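Local coordinates for MdbA protein (Corynebacterium diphtheriae, PDB 5C00) that acts as a thiol-disulfide oxidoreductase, probably forming disulfides in exported proteins, and is essential for viability, pilus assembly, toxin production and virulence, at residues G26-S31 with A106-G111; I33-V38 with T115-R120; K46-E51 with S173-K178; I78-R83 with E200-Q205; D141-L146 with Q154-G159. All blocks are in the same frame, centred on the assembly; numbering follows the deposited sequence. Where two conformers were deposited one is given.

Contact 1. Residues G26-S31 with A106-G111; sequences GSVTDS and AVAQSG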
# COMPACT_ATOMS: atom_id res chain seq x y z
N GLY A 26 -8.59 6.48 -6.72
CA GLY A 26 -7.48 5.62 -7.10
C GLY A 26 -7.81 4.72 -8.26
O GLY A 26 -8.94 4.70 -8.72
N SER A 27 -6.83 3.94 -8.69
CA SER A 27 -7.06 2.88 -9.69
C SER A 27 -6.05 1.80 -9.48
O SER A 27 -5.11 2.00 -8.69
CB SER A 27 -7.02 3.46 -11.11
OG SER A 27 -5.75 4.02 -11.43
N VAL A 28 -6.21 0.64 -10.11
CA VAL A 28 -5.17 -0.40 -10.07
C VAL A 28 -4.74 -0.53 -11.50
O VAL A 28 -5.51 -1.01 -12.34
CB VAL A 28 -5.68 -1.75 -9.49
CG1 VAL A 28 -4.56 -2.78 -9.54
CG2 VAL A 28 -6.19 -1.59 -8.07
N THR A 29 -3.55 -0.03 -11.79
CA THR A 29 -3.07 0.11 -13.14
C THR A 29 -1.59 -0.23 -13.20
O THR A 29 -0.82 0.25 -12.35
CB THR A 29 -3.28 1.55 -13.64
OG1 THR A 29 -4.61 1.98 -13.32
CG2 THR A 29 -3.10 1.59 -15.19
N ASP A 30 -1.18 -1.03 -14.20
CA ASP A 30 0.24 -1.24 -14.48
C ASP A 30 1.01 -1.73 -13.25
O ASP A 30 2.06 -1.25 -13.01
CB ASP A 30 0.91 0.02 -15.03
CG ASP A 30 2.40 -0.21 -15.41
OD1 ASP A 30 2.76 -1.30 -15.91
OD2 ASP A 30 3.24 0.68 -15.18
N SER A 31 0.43 -2.69 -12.53
CA SER A 31 0.99 -3.27 -11.29
C SER A 31 1.05 -2.33 -10.07
O SER A 31 1.63 -2.70 -9.06
CB SER A 31 2.38 -3.85 -11.51
OG SER A 31 2.43 -4.69 -12.65
N ALA A 106 -6.81 -6.57 -2.61
CA ALA A 106 -8.23 -6.91 -2.72
C ALA A 106 -9.12 -5.71 -2.37
O ALA A 106 -10.15 -5.48 -3.00
CB ALA A 106 -8.57 -8.13 -1.86
N VAL A 107 -8.78 -4.96 -1.33
CA VAL A 107 -9.51 -3.75 -1.01
C VAL A 107 -9.39 -2.68 -2.10
O VAL A 107 -10.38 -2.12 -2.50
CB VAL A 107 -9.02 -3.17 0.35
CG1 VAL A 107 -9.93 -2.01 0.75
CG2 VAL A 107 -9.04 -4.23 1.44
N ALA A 108 -8.19 -2.41 -2.58
CA ALA A 108 -8.02 -1.43 -3.65
C ALA A 108 -8.79 -1.79 -4.94
O ALA A 108 -9.39 -0.92 -5.57
CB ALA A 108 -6.58 -1.29 -3.98
N GLN A 109 -8.79 -3.06 -5.27
CA GLN A 109 -9.51 -3.57 -6.44
C GLN A 109 -11.01 -3.26 -6.38
O GLN A 109 -11.69 -3.12 -7.42
CB GLN A 109 -9.25 -5.10 -6.54
CG GLN A 109 -10.19 -5.87 -7.46
CD GLN A 109 -10.02 -5.46 -8.91
OE1 GLN A 109 -9.04 -4.80 -9.26
NE2 GLN A 109 -10.99 -5.81 -9.76
N SER A 110 -11.55 -3.19 -5.18
CA SER A 110 -12.95 -2.86 -4.99
C SER A 110 -13.27 -1.37 -5.20
O SER A 110 -14.45 -0.99 -5.23
CB SER A 110 -13.41 -3.31 -3.60
OG SER A 110 -13.11 -2.35 -2.58
N GLY A 111 -12.25 -0.52 -5.29
CA GLY A 111 -12.43 0.91 -5.42
C GLY A 111 -12.86 1.66 -4.15
O GLY A 111 -13.29 2.81 -4.23
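Val28, on the edge strand, reaches out with one methyl toward the last turn of the helix at Ala108 and Gln109. The branch doing the touching is CG2. With CG1 turned anti to the backbone N (chi1 178°), CG2 lies beside that nitrogen and is the methyl that faces the helix. It meets the CB of Ala108, which points back at the strand, with 4.1 Å between Val28 CG2 and Ala108 CB. The same methyl rests against helix backbone, since Val28 CG2 is also 4.1 Å from Gln109 N. Gln109 leaves the helix across this direction and then bends at its second torsion, so that its amide oxygen OE1 comes to 4.5 Å from Val28 CG2. On the far side of the strand Ser27 turns away from the helix, and Ser27 OG and Thr29 OG1 share a hydrogen bond of 3.0 Å. The helix finishes here: Ser110 OG donates to Val107 O at 2.7 Å, using a lone pair in the carbonyl plane, and Gly111 takes a positive phi of 75°. Around the pair, Phe168 of helix 162-180 touches Val28, while Ala108 also touches Ile33 of strand 32-36 and Trp113 and Tyr116 of helix 113-125.

Contact 2. Residues I33-V38 with T115-R120; sequences IVLKAV and TYWNYR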
# COMPACT_ATOMS: atom_id res chain seq x y z
N ILE A 33 -0.93 0.44 -7.32
CA ILE A 33 -2.12 0.99 -6.78
C ILE A 33 -1.90 2.48 -6.85
O ILE A 33 -1.05 3.03 -6.16
CB ILE A 33 -2.40 0.50 -5.35
CG1 ILE A 33 -2.65 -1.01 -5.34
CG2 ILE A 33 -3.58 1.26 -4.76
CD1 ILE A 33 -2.39 -1.70 -4.02
N VAL A 34 -2.70 3.13 -7.68
CA VAL A 34 -2.50 4.53 -7.99
C VAL A 34 -3.44 5.42 -7.18
O VAL A 34 -4.64 5.21 -7.18
CB VAL A 34 -2.68 4.78 -9.51
CG1 VAL A 34 -2.21 6.18 -9.86
CG2 VAL A 34 -1.89 3.78 -10.33
N LEU A 35 -2.89 6.38 -6.42
CA LEU A 35 -3.71 7.33 -5.66
C LEU A 35 -3.61 8.68 -6.31
O LEU A 35 -2.52 9.13 -6.62
CB LEU A 35 -3.25 7.40 -4.21
CG LEU A 35 -3.20 6.05 -3.52
CD1 LEU A 35 -2.75 6.29 -2.10
CD2 LEU A 35 -4.54 5.37 -3.53
N LYS A 36 -4.75 9.30 -6.55
CA LYS A 36 -4.82 10.54 -7.31
C LYS A 36 -6.07 11.31 -6.98
O LYS A 36 -7.08 10.73 -6.63
CB LYS A 36 -4.83 10.19 -8.80
CG LYS A 36 -5.86 9.13 -9.12
CD LYS A 36 -5.69 8.57 -10.54
CE LYS A 36 -5.96 7.07 -10.56
NZ LYS A 36 -6.22 6.55 -11.96
N ALA A 37 -6.01 12.62 -7.08
CA ALA A 37 -7.18 13.44 -7.00
C ALA A 37 -8.11 13.16 -8.19
O ALA A 37 -7.65 12.82 -9.27
CB ALA A 37 -6.79 14.89 -6.98
N VAL A 38 -9.40 13.37 -7.95
CA VAL A 38 -10.43 13.33 -9.02
C VAL A 38 -10.03 14.21 -10.22
O VAL A 38 -10.10 13.76 -11.38
CB VAL A 38 -11.82 13.70 -8.45
CG1 VAL A 38 -12.87 13.90 -9.55
CG2 VAL A 38 -12.27 12.60 -7.53
N THR A 115 -11.39 2.98 2.78
CA THR A 115 -11.04 1.73 3.46
C THR A 115 -9.60 1.30 3.15
O THR A 115 -8.80 1.00 4.05
CB THR A 115 -12.06 0.63 3.05
OG1 THR A 115 -13.35 1.05 3.51
CG2 THR A 115 -11.75 -0.66 3.72
N TYR A 116 -9.23 1.33 1.87
CA TYR A 116 -7.88 0.99 1.45
C TYR A 116 -6.86 1.82 2.20
O TYR A 116 -5.91 1.29 2.80
CB TYR A 116 -7.69 1.20 -0.04
CG TYR A 116 -6.26 1.03 -0.41
CD1 TYR A 116 -5.67 -0.24 -0.44
CD2 TYR A 116 -5.44 2.12 -0.61
CE1 TYR A 116 -4.32 -0.39 -0.69
CE2 TYR A 116 -4.10 1.97 -0.84
CZ TYR A 116 -3.56 0.70 -0.87
OH TYR A 116 -2.24 0.56 -1.13
N TRP A 117 -7.04 3.12 2.18
CA TRP A 117 -6.05 3.97 2.83
C TRP A 117 -5.86 3.64 4.32
O TRP A 117 -4.74 3.53 4.85
CB TRP A 117 -6.47 5.42 2.66
CG TRP A 117 -5.59 6.29 3.39
CD1 TRP A 117 -5.85 6.89 4.55
CD2 TRP A 117 -4.26 6.62 3.03
NE1 TRP A 117 -4.76 7.61 4.96
CE2 TRP A 117 -3.78 7.48 4.03
CE3 TRP A 117 -3.43 6.29 1.95
CZ2 TRP A 117 -2.49 7.99 4.00
CZ3 TRP A 117 -2.14 6.82 1.91
CH2 TRP A 117 -1.70 7.67 2.93
N ASN A 118 -6.98 3.50 5.02
CA ASN A 118 -6.91 3.20 6.44
C ASN A 118 -6.40 1.80 6.74
O ASN A 118 -5.74 1.59 7.75
CB ASN A 118 -8.26 3.44 7.08
CG ASN A 118 -8.54 4.93 7.26
OD1 ASN A 118 -7.95 5.57 8.13
ND2 ASN A 118 -9.34 5.49 6.37
N TYR A 119 -6.69 0.86 5.84
CA TYR A 119 -6.22 -0.51 5.97
C TYR A 119 -4.73 -0.58 5.78
O TYR A 119 -4.03 -1.15 6.61
CB TYR A 119 -6.92 -1.38 4.96
CG TYR A 119 -6.72 -2.85 5.13
CD1 TYR A 119 -7.13 -3.49 6.27
CD2 TYR A 119 -6.14 -3.59 4.16
CE1 TYR A 119 -6.99 -4.85 6.43
CE2 TYR A 119 -5.98 -4.97 4.32
CZ TYR A 119 -6.44 -5.60 5.43
OH TYR A 119 -6.31 -6.99 5.56
N ARG A 120 -4.20 0.08 4.76
CA ARG A 120 -2.74 0.18 4.57
C ARG A 120 -2.06 0.76 5.80
O ARG A 120 -1.02 0.22 6.25
CB ARG A 120 -2.42 1.06 3.33
CG ARG A 120 -0.95 1.48 3.22
CD ARG A 120 -0.71 2.29 1.94
NE ARG A 120 0.68 2.78 1.90
CZ ARG A 120 1.12 3.88 2.54
NH1 ARG A 120 0.29 4.60 3.27
NH2 ARG A 120 2.41 4.26 2.47
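Ile33 fits against the phenol end of Tyr116 with two methyls spread like a fork. CG2 lies near CZ and CE2, at 3.9 Å between Ile33 CG2 and Tyr116 CZ, and CD1 lies near CE1 and the hydroxyl, at 3.7 Å between Ile33 CD1 and Tyr116 OH. Both methyls lie on the same side of the ring plane, approaching it at a slant, and the two side chains come from opposite directions. Two residues along the strand, Leu35 supplies a second bump. Its forked tip enters the notch between the rings of Tyr116 and Trp117: CD2 touches the first, 4.4 Å from Tyr116 CE2, while CD1 touches the second, 4.1 Å from Trp117 CZ3. Helix 113-125 probably belongs to the helical insertion of a DsbA-like thioredoxin fold, and here it packs on the sheet. The helix runs across the strand at 114° between their directions, with 11.7 Å between the axes of segments 33-36 and 115-120 at closest approach, a gap that the large aromatic groups bridge. Both rings extend anti to their backbone N, chi1 172° in Tyr116, and leave adjacent residues of the helix, and Leu35 fits between them. Tyr116 also touches Leu82 of the neighbouring strand, and Trp117 leans on Met69 of helix 56-74 while its NE1 bonds Glu20 OE1.

Contact 3. Residues K46-E51 with S173-K178; sequences KIDFYE and SKKLEK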
# COMPACT_ATOMS: atom_id res chain seq x y z
N LYS A 46 4.65 12.36 -11.22
CA LYS A 46 4.35 10.94 -11.06
C LYS A 46 5.33 10.31 -10.07
O LYS A 46 6.53 10.38 -10.26
CB LYS A 46 4.44 10.21 -12.39
CG LYS A 46 3.30 10.60 -13.31
CD LYS A 46 3.62 10.30 -14.77
CE LYS A 46 2.82 11.18 -15.73
NZ LYS A 46 3.55 11.31 -17.02
N ILE A 47 4.81 9.67 -9.04
CA ILE A 47 5.67 9.13 -8.00
C ILE A 47 5.60 7.64 -8.15
O ILE A 47 4.53 7.09 -8.36
CB ILE A 47 5.18 9.54 -6.62
CG1 ILE A 47 4.94 11.05 -6.54
CG2 ILE A 47 6.10 9.04 -5.53
CD1 ILE A 47 6.18 11.89 -6.70
N ASP A 48 6.74 6.98 -8.06
CA ASP A 48 6.76 5.54 -7.88
C ASP A 48 7.29 5.30 -6.49
O ASP A 48 8.40 5.69 -6.16
CB ASP A 48 7.62 4.86 -8.93
CG ASP A 48 7.04 4.99 -10.33
OD1 ASP A 48 5.94 4.48 -10.56
OD2 ASP A 48 7.69 5.63 -11.19
N PHE A 49 6.42 4.74 -5.65
CA PHE A 49 6.74 4.55 -4.25
C PHE A 49 6.70 3.05 -4.01
O PHE A 49 5.66 2.42 -4.09
CB PHE A 49 5.72 5.31 -3.42
CG PHE A 49 5.97 5.31 -1.93
CD1 PHE A 49 7.13 4.81 -1.36
CD2 PHE A 49 5.00 5.86 -1.10
CE1 PHE A 49 7.30 4.83 0.01
CE2 PHE A 49 5.17 5.88 0.27
CZ PHE A 49 6.32 5.36 0.83
N TYR A 50 7.86 2.51 -3.70
CA TYR A 50 8.04 1.07 -3.51
C TYR A 50 8.04 0.76 -2.02
O TYR A 50 8.78 1.38 -1.26
CB TYR A 50 9.33 0.59 -4.14
CG TYR A 50 9.39 0.72 -5.65
CD1 TYR A 50 9.77 1.92 -6.25
CD2 TYR A 50 9.09 -0.37 -6.48
CE1 TYR A 50 9.82 2.05 -7.64
CE2 TYR A 50 9.17 -0.26 -7.86
CZ TYR A 50 9.50 0.96 -8.43
OH TYR A 50 9.63 1.03 -9.80
N GLU A 51 7.20 -0.18 -1.61
CA GLU A 51 7.19 -0.58 -0.22
C GLU A 51 6.84 -2.04 -0.11
O GLU A 51 6.37 -2.69 -1.07
CB GLU A 51 6.29 0.32 0.65
CG GLU A 51 4.87 0.36 0.26
CD GLU A 51 3.98 1.44 0.99
OE1 GLU A 51 2.82 1.46 0.62
OE2 GLU A 51 4.43 2.27 1.83
N SER A 173 9.42 -5.47 -8.74
CA SER A 173 10.82 -5.66 -8.38
C SER A 173 11.71 -5.58 -9.64
O SER A 173 12.81 -5.07 -9.56
CB SER A 173 11.07 -6.96 -7.64
OG SER A 173 10.76 -8.06 -8.43
N LYS A 174 11.21 -6.05 -10.78
CA LYS A 174 11.98 -5.89 -12.01
C LYS A 174 12.12 -4.43 -12.43
O LYS A 174 13.22 -4.01 -12.85
CB LYS A 174 11.37 -6.72 -13.14
CG LYS A 174 11.59 -8.21 -13.00
CD LYS A 174 10.93 -8.90 -14.20
CE LYS A 174 11.35 -10.37 -14.31
NZ LYS A 174 10.66 -11.19 -13.27
N LYS A 175 11.05 -3.65 -12.29
CA LYS A 175 11.11 -2.21 -12.53
C LYS A 175 12.08 -1.56 -11.58
O LYS A 175 12.87 -0.71 -12.00
CB LYS A 175 9.72 -1.53 -12.46
CG LYS A 175 9.71 -0.06 -12.81
CD LYS A 175 8.29 0.48 -12.72
CE LYS A 175 8.20 1.98 -12.93
NZ LYS A 175 8.89 2.44 -14.17
N LEU A 176 12.08 -1.96 -10.31
CA LEU A 176 12.99 -1.35 -9.35
C LEU A 176 14.44 -1.73 -9.66
O LEU A 176 15.34 -0.91 -9.52
CB LEU A 176 12.61 -1.77 -7.94
CG LEU A 176 13.42 -1.15 -6.81
CD1 LEU A 176 13.31 0.34 -6.90
CD2 LEU A 176 12.92 -1.62 -5.46
N GLU A 177 14.67 -2.97 -10.08
CA GLU A 177 16.01 -3.37 -10.50
C GLU A 177 16.50 -2.54 -11.66
O GLU A 177 17.64 -2.12 -11.65
CB GLU A 177 16.03 -4.84 -10.87
CG GLU A 177 16.05 -5.68 -9.62
CD GLU A 177 15.82 -7.14 -9.88
OE1 GLU A 177 15.07 -7.47 -10.83
OE2 GLU A 177 16.36 -7.94 -9.10
N LYS A 178 15.64 -2.34 -12.65
CA LYS A 178 15.96 -1.58 -13.85
C LYS A 178 16.23 -0.11 -13.50
O LYS A 178 17.24 0.46 -13.92
CB LYS A 178 14.80 -1.72 -14.83
CG LYS A 178 14.89 -0.99 -16.17
CD LYS A 178 13.48 -0.91 -16.75
CE LYS A 178 13.42 -1.12 -18.25
NZ LYS A 178 13.24 0.16 -19.00
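Asp48 is the first residue of strand 45-52 here to meet helix 162-180, and it meets Lys175. Asp48 OD2 lies 4.1 Å from Lys175 CE but 4.5 Å from Lys175 NZ, too far for a salt bridge. The lysine is extended until its last torsion, which bends (chi4 51°), and its weak ion pair is with Asp179. The other carboxylate oxygen, Asp48 OD1, pairs with Arg83. Two positions on, Tyr50 meets Leu176 over a face and Lys175 at its edge. Leu176 CD1 makes a CH-pi contact, 3.9 Å from the Tyr50 centroid and only 9° off the normal, and Leu176 CB is 3.8 Å from Tyr50 CE2. Lys175 runs across the ring's far end, with Lys175 CG 3.2 Å from Tyr50 OH. This joins the strand leading to the helix that begins with a CxxC motif, probably the redox site as in thioredoxin-fold oxidoreductases, with the long helix beside it. Dispersion and CH-pi contact probably carry the pairing, while the opposite charges may add a modest attraction.

Contact 4. Residues I78-R83 with E200-Q205; sequences IVVNLR and ETWVEQ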
# COMPACT_ATOMS: atom_id res chain seq x y z
N ILE A 78 0.63 15.65 -6.99
CA ILE A 78 1.28 14.39 -7.30
C ILE A 78 0.27 13.29 -7.56
O ILE A 78 -0.85 13.35 -7.05
CB ILE A 78 2.21 13.96 -6.17
CG1 ILE A 78 1.49 13.70 -4.86
CG2 ILE A 78 3.24 15.03 -5.96
CD1 ILE A 78 2.41 13.15 -3.80
N VAL A 79 0.67 12.34 -8.38
CA VAL A 79 -0.03 11.09 -8.57
C VAL A 79 0.88 9.99 -8.07
O VAL A 79 2.01 9.91 -8.51
CB VAL A 79 -0.40 10.91 -10.04
CG1 VAL A 79 -0.97 9.52 -10.29
CG2 VAL A 79 -1.43 11.97 -10.39
N VAL A 80 0.43 9.21 -7.09
CA VAL A 80 1.31 8.22 -6.46
C VAL A 80 1.04 6.79 -6.90
O VAL A 80 -0.05 6.22 -6.70
CB VAL A 80 1.27 8.29 -4.90
CG1 VAL A 80 2.25 7.27 -4.34
CG2 VAL A 80 1.67 9.68 -4.44
N ASN A 81 2.04 6.22 -7.54
CA ASN A 81 1.98 4.82 -7.85
C ASN A 81 2.61 4.01 -6.73
O ASN A 81 3.82 3.92 -6.64
CB ASN A 81 2.70 4.54 -9.16
CG ASN A 81 2.14 5.36 -10.29
OD1 ASN A 81 1.15 4.98 -10.89
ND2 ASN A 81 2.74 6.49 -10.56
N LEU A 82 1.76 3.35 -5.95
CA LEU A 82 2.19 2.49 -4.89
C LEU A 82 2.52 1.13 -5.52
O LEU A 82 1.63 0.47 -6.10
CB LEU A 82 1.14 2.32 -3.79
CG LEU A 82 0.83 3.57 -2.98
CD1 LEU A 82 -0.39 3.28 -2.13
CD2 LEU A 82 2.00 3.98 -2.13
N ARG A 83 3.81 0.80 -5.51
CA ARG A 83 4.36 -0.39 -6.13
C ARG A 83 4.81 -1.33 -5.02
O ARG A 83 5.91 -1.18 -4.44
CB ARG A 83 5.49 -0.00 -7.06
CG ARG A 83 4.98 0.80 -8.28
CD ARG A 83 6.01 0.94 -9.41
NE ARG A 83 5.37 1.59 -10.54
CZ ARG A 83 4.55 0.99 -11.40
NH1 ARG A 83 4.28 -0.29 -11.31
NH2 ARG A 83 3.95 1.71 -12.34
N GLU A 200 13.02 11.77 3.86
CA GLU A 200 11.95 12.24 4.74
C GLU A 200 11.21 13.43 4.17
O GLU A 200 10.08 13.73 4.59
CB GLU A 200 12.47 12.64 6.10
CG GLU A 200 12.93 11.46 6.93
CD GLU A 200 13.32 11.86 8.34
OE1 GLU A 200 12.70 12.79 8.92
OE2 GLU A 200 14.23 11.22 8.90
N THR A 201 11.84 14.13 3.24
CA THR A 201 11.25 15.31 2.66
C THR A 201 10.88 15.12 1.20
O THR A 201 10.77 16.09 0.46
CB THR A 201 12.20 16.54 2.80
OG1 THR A 201 13.32 16.44 1.91
CG2 THR A 201 12.72 16.63 4.20
N TRP A 202 10.67 13.87 0.78
CA TRP A 202 10.41 13.61 -0.62
C TRP A 202 9.18 14.34 -1.13
O TRP A 202 9.16 14.72 -2.28
CB TRP A 202 10.34 12.10 -0.90
CG TRP A 202 9.12 11.37 -0.43
CD1 TRP A 202 8.98 10.61 0.67
CD2 TRP A 202 7.87 11.29 -1.14
NE1 TRP A 202 7.70 10.05 0.71
CE2 TRP A 202 7.02 10.44 -0.41
CE3 TRP A 202 7.41 11.82 -2.35
CZ2 TRP A 202 5.73 10.13 -0.81
CZ3 TRP A 202 6.11 11.51 -2.76
CH2 TRP A 202 5.29 10.68 -1.99
N VAL A 203 8.16 14.51 -0.28
CA VAL A 203 6.92 15.13 -0.73
C VAL A 203 7.21 16.63 -1.05
O VAL A 203 6.78 17.14 -2.11
CB VAL A 203 5.80 14.99 0.31
CG1 VAL A 203 4.53 15.69 -0.19
CG2 VAL A 203 5.51 13.50 0.61
N GLU A 204 7.98 17.28 -0.18
CA GLU A 204 8.42 18.68 -0.46
C GLU A 204 9.17 18.74 -1.76
O GLU A 204 8.98 19.63 -2.57
CB GLU A 204 9.36 19.24 0.60
CG GLU A 204 8.78 19.44 1.98
CD GLU A 204 9.86 19.77 3.01
OE1 GLU A 204 9.77 19.21 4.13
OE2 GLU A 204 10.80 20.56 2.71
N GLN A 205 10.05 17.77 -1.95
CA GLN A 205 10.87 17.70 -3.15
C GLN A 205 10.01 17.52 -4.37
O GLN A 205 10.26 18.13 -5.39
CB GLN A 205 11.84 16.55 -3.07
CG GLN A 205 12.92 16.72 -2.02
CD GLN A 205 14.03 15.69 -2.16
OE1 GLN A 205 14.60 15.50 -3.25
NE2 GLN A 205 14.37 15.04 -1.04
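Trp202 presents its indole to the strand, and Val80 CG2 meets the indole at its edge, near the ring plane, 4.5 Å from Trp202 CH2. This is the C-terminal helix of a thioredoxin-like fold resting on the central sheet, on the side occupied by helix 56-74. Over one face of the six-membered ring lies Val203 CG2 from the same helix, 3.5 Å above the plane at its centre. Ile78 approaches at a slant and across the indole, its CD1 methyl 4.2 Å from Trp202 CZ3. Trp202 CG lies between the backbone N and the carbonyl carbon (chi1 74°), a torsion that carries the ring across the helix end to the strand. Met69 of helix 56-74 and Ile47 of the adjacent strand also touch the indole, and Ile73 lies against both Ile78 and Val80, so the contact is buried and apolar. In the first helical turn, Gln205 N donates to Thr201 O at 3.0 Å.

Contact 5. Residues D141-L146 with Q154-G159; sequences DVAKSL and QKIREG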
# COMPACT_ATOMS: atom_id res chain seq x y z
N ASP A 141 -10.73 -10.21 8.58
CA ASP A 141 -11.61 -9.70 9.65
C ASP A 141 -11.34 -8.19 9.75
O ASP A 141 -12.25 -7.38 9.96
CB ASP A 141 -11.32 -10.34 10.99
CG ASP A 141 -12.10 -11.64 11.22
OD1 ASP A 141 -12.64 -12.26 10.27
OD2 ASP A 141 -12.16 -12.03 12.42
N VAL A 142 -10.06 -7.81 9.71
CA VAL A 142 -9.68 -6.43 9.91
C VAL A 142 -10.16 -5.55 8.76
O VAL A 142 -10.66 -4.44 8.98
CB VAL A 142 -8.17 -6.26 10.17
CG1 VAL A 142 -7.79 -4.79 10.22
CG2 VAL A 142 -7.84 -6.89 11.50
N ALA A 143 -10.02 -6.03 7.52
CA ALA A 143 -10.58 -5.36 6.39
C ALA A 143 -12.09 -5.11 6.57
O ALA A 143 -12.57 -4.02 6.27
CB ALA A 143 -10.33 -6.16 5.11
N LYS A 144 -12.82 -6.13 6.95
CA LYS A 144 -14.28 -6.00 7.15
C LYS A 144 -14.57 -4.93 8.20
O LYS A 144 -15.46 -4.07 8.03
CB LYS A 144 -14.84 -7.33 7.57
CG LYS A 144 -16.31 -7.31 7.95
CD LYS A 144 -17.15 -7.14 6.72
CE LYS A 144 -18.63 -7.09 7.08
NZ LYS A 144 -19.02 -5.70 7.39
N SER A 145 -13.86 -5.01 9.32
CA SER A 145 -14.06 -4.04 10.41
C SER A 145 -13.82 -2.61 9.93
O SER A 145 -14.47 -1.69 10.42
CB SER A 145 -13.14 -4.33 11.57
OG SER A 145 -13.45 -5.56 12.20
N LEU A 146 -12.87 -2.41 9.01
CA LEU A 146 -12.57 -1.07 8.50
C LEU A 146 -13.49 -0.63 7.38
O LEU A 146 -13.35 0.50 6.86
CB LEU A 146 -11.10 -0.99 8.03
CG LEU A 146 -10.11 -0.55 9.11
CD1 LEU A 146 -8.66 -0.71 8.67
CD2 LEU A 146 -10.32 0.88 9.57
N GLN A 154 -14.47 -11.97 1.82
CA GLN A 154 -14.38 -13.37 1.43
C GLN A 154 -13.22 -13.63 0.46
O GLN A 154 -12.53 -14.60 0.57
CB GLN A 154 -15.71 -13.87 0.88
CG GLN A 154 -15.76 -15.39 0.68
CD GLN A 154 -15.57 -16.20 1.96
OE1 GLN A 154 -16.00 -15.81 3.05
NE2 GLN A 154 -14.96 -17.35 1.83
N LYS A 155 -12.99 -12.71 -0.47
CA LYS A 155 -11.85 -12.80 -1.34
C LYS A 155 -10.53 -12.87 -0.54
O LYS A 155 -9.64 -13.66 -0.85
CB LYS A 155 -11.86 -11.60 -2.27
CG LYS A 155 -10.64 -11.43 -3.14
CD LYS A 155 -10.82 -10.25 -4.08
CE LYS A 155 -12.15 -10.29 -4.82
NZ LYS A 155 -12.04 -9.49 -6.05
N ILE A 156 -10.40 -12.03 0.49
CA ILE A 156 -9.20 -12.07 1.30
C ILE A 156 -9.04 -13.44 2.01
O ILE A 156 -7.94 -14.01 2.07
CB ILE A 156 -9.21 -10.92 2.33
CG1 ILE A 156 -9.18 -9.58 1.56
CG2 ILE A 156 -8.04 -11.09 3.32
CD1 ILE A 156 -9.21 -8.32 2.38
N ARG A 157 -10.13 -13.95 2.56
CA ARG A 157 -10.10 -15.27 3.21
C ARG A 157 -9.64 -16.37 2.27
O ARG A 157 -8.97 -17.29 2.71
CB ARG A 157 -11.50 -15.64 3.71
CG ARG A 157 -11.96 -14.77 4.84
CD ARG A 157 -13.22 -15.30 5.52
NE ARG A 157 -13.84 -14.21 6.22
CZ ARG A 157 -13.35 -13.67 7.35
NH1 ARG A 157 -12.28 -14.18 7.92
NH2 ARG A 157 -13.94 -12.61 7.91
N GLU A 158 -10.00 -16.28 1.00
CA GLU A 158 -9.66 -17.26 -0.01
C GLU A 158 -8.39 -16.95 -0.74
O GLU A 158 -7.97 -17.73 -1.59
CB GLU A 158 -10.81 -17.36 -1.05
CG GLU A 158 -12.06 -18.05 -0.53
CD GLU A 158 -13.33 -17.68 -1.29
OE1 GLU A 158 -13.24 -16.94 -2.30
OE2 GLU A 158 -14.43 -18.10 -0.87
N GLY A 159 -7.74 -15.84 -0.43
CA GLY A 159 -6.51 -15.43 -1.12
C GLY A 159 -6.70 -15.11 -2.58
O GLY A 159 -5.78 -15.30 -3.42
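Arg157 reaches from helix 150-158 to Asp141 of helix 136-145 and makes a salt bridge of two hydrogen bonds, the polar half of this contact. From CB the chain turns so that CG lies anti to the carbonyl carbon, chi1 -68°, and then runs extended to NE. The side chain touches Ala140, one residue before Asp141, and delivers the guanidinium to the carboxylate. CZ comes within 3.3 Å of Asp141 OD1, and the guanidinium meets that oxygen end-on: Arg157 NH2 bonds Asp141 OD1 at 2.7 Å with an angle of 154°, and Arg157 NH1 bonds it at 3.1 Å in a more bent geometry. Both N-H groups converge on one oxygen lying in the guanidinium plane, from which the carboxylate plane is turned 76°. NH2 arrives nearly along the C-O axis and NH1 from the anti side, tilted out of the carboxylate plane. Farther round, Ala143 CB and Ile156 CD1 meet at 3.7 Å, the apolar half of a helical hairpin. Helix 150-158 stops at Gly159 in a Schellman motif, and just before it Gln154 NE2 bonds Glu158 OE2 at 2.9 Å. Asp141 OD2 accepts from the backbone N of His9 and of Gln10, and Arg157 NH1 also bonds Asn137. With both oxygens held by donors, the carboxylate is probably stabilised as the anion, tying the N-terminal arm and the two helices to one charged pair.

Contacts 1 to 4 all reach the same mixed sheet, contacts 1 and 2 on neighbouring strands 25-29 and 32-36, contacts 2 and 4 on 32-36 and 78-85, and contacts 3 and 4 on 45-52 and 78-85. The centres of contacts 1 and 2 are about 9 Å apart, those of contacts 3 and 4 about 12 Å. Along the chain these four interleave, and each of these four strands meets a helix distant in sequence. Contact 5 differs: it joins two consecutive helices, is nested inside the loops closed by contacts 3 and 4, and lies about 27 and 28 Å from them, centre to centre. The arrangement is consistent with a thioredoxin-like sheet carrying a helical insertion, as in DsbA relatives.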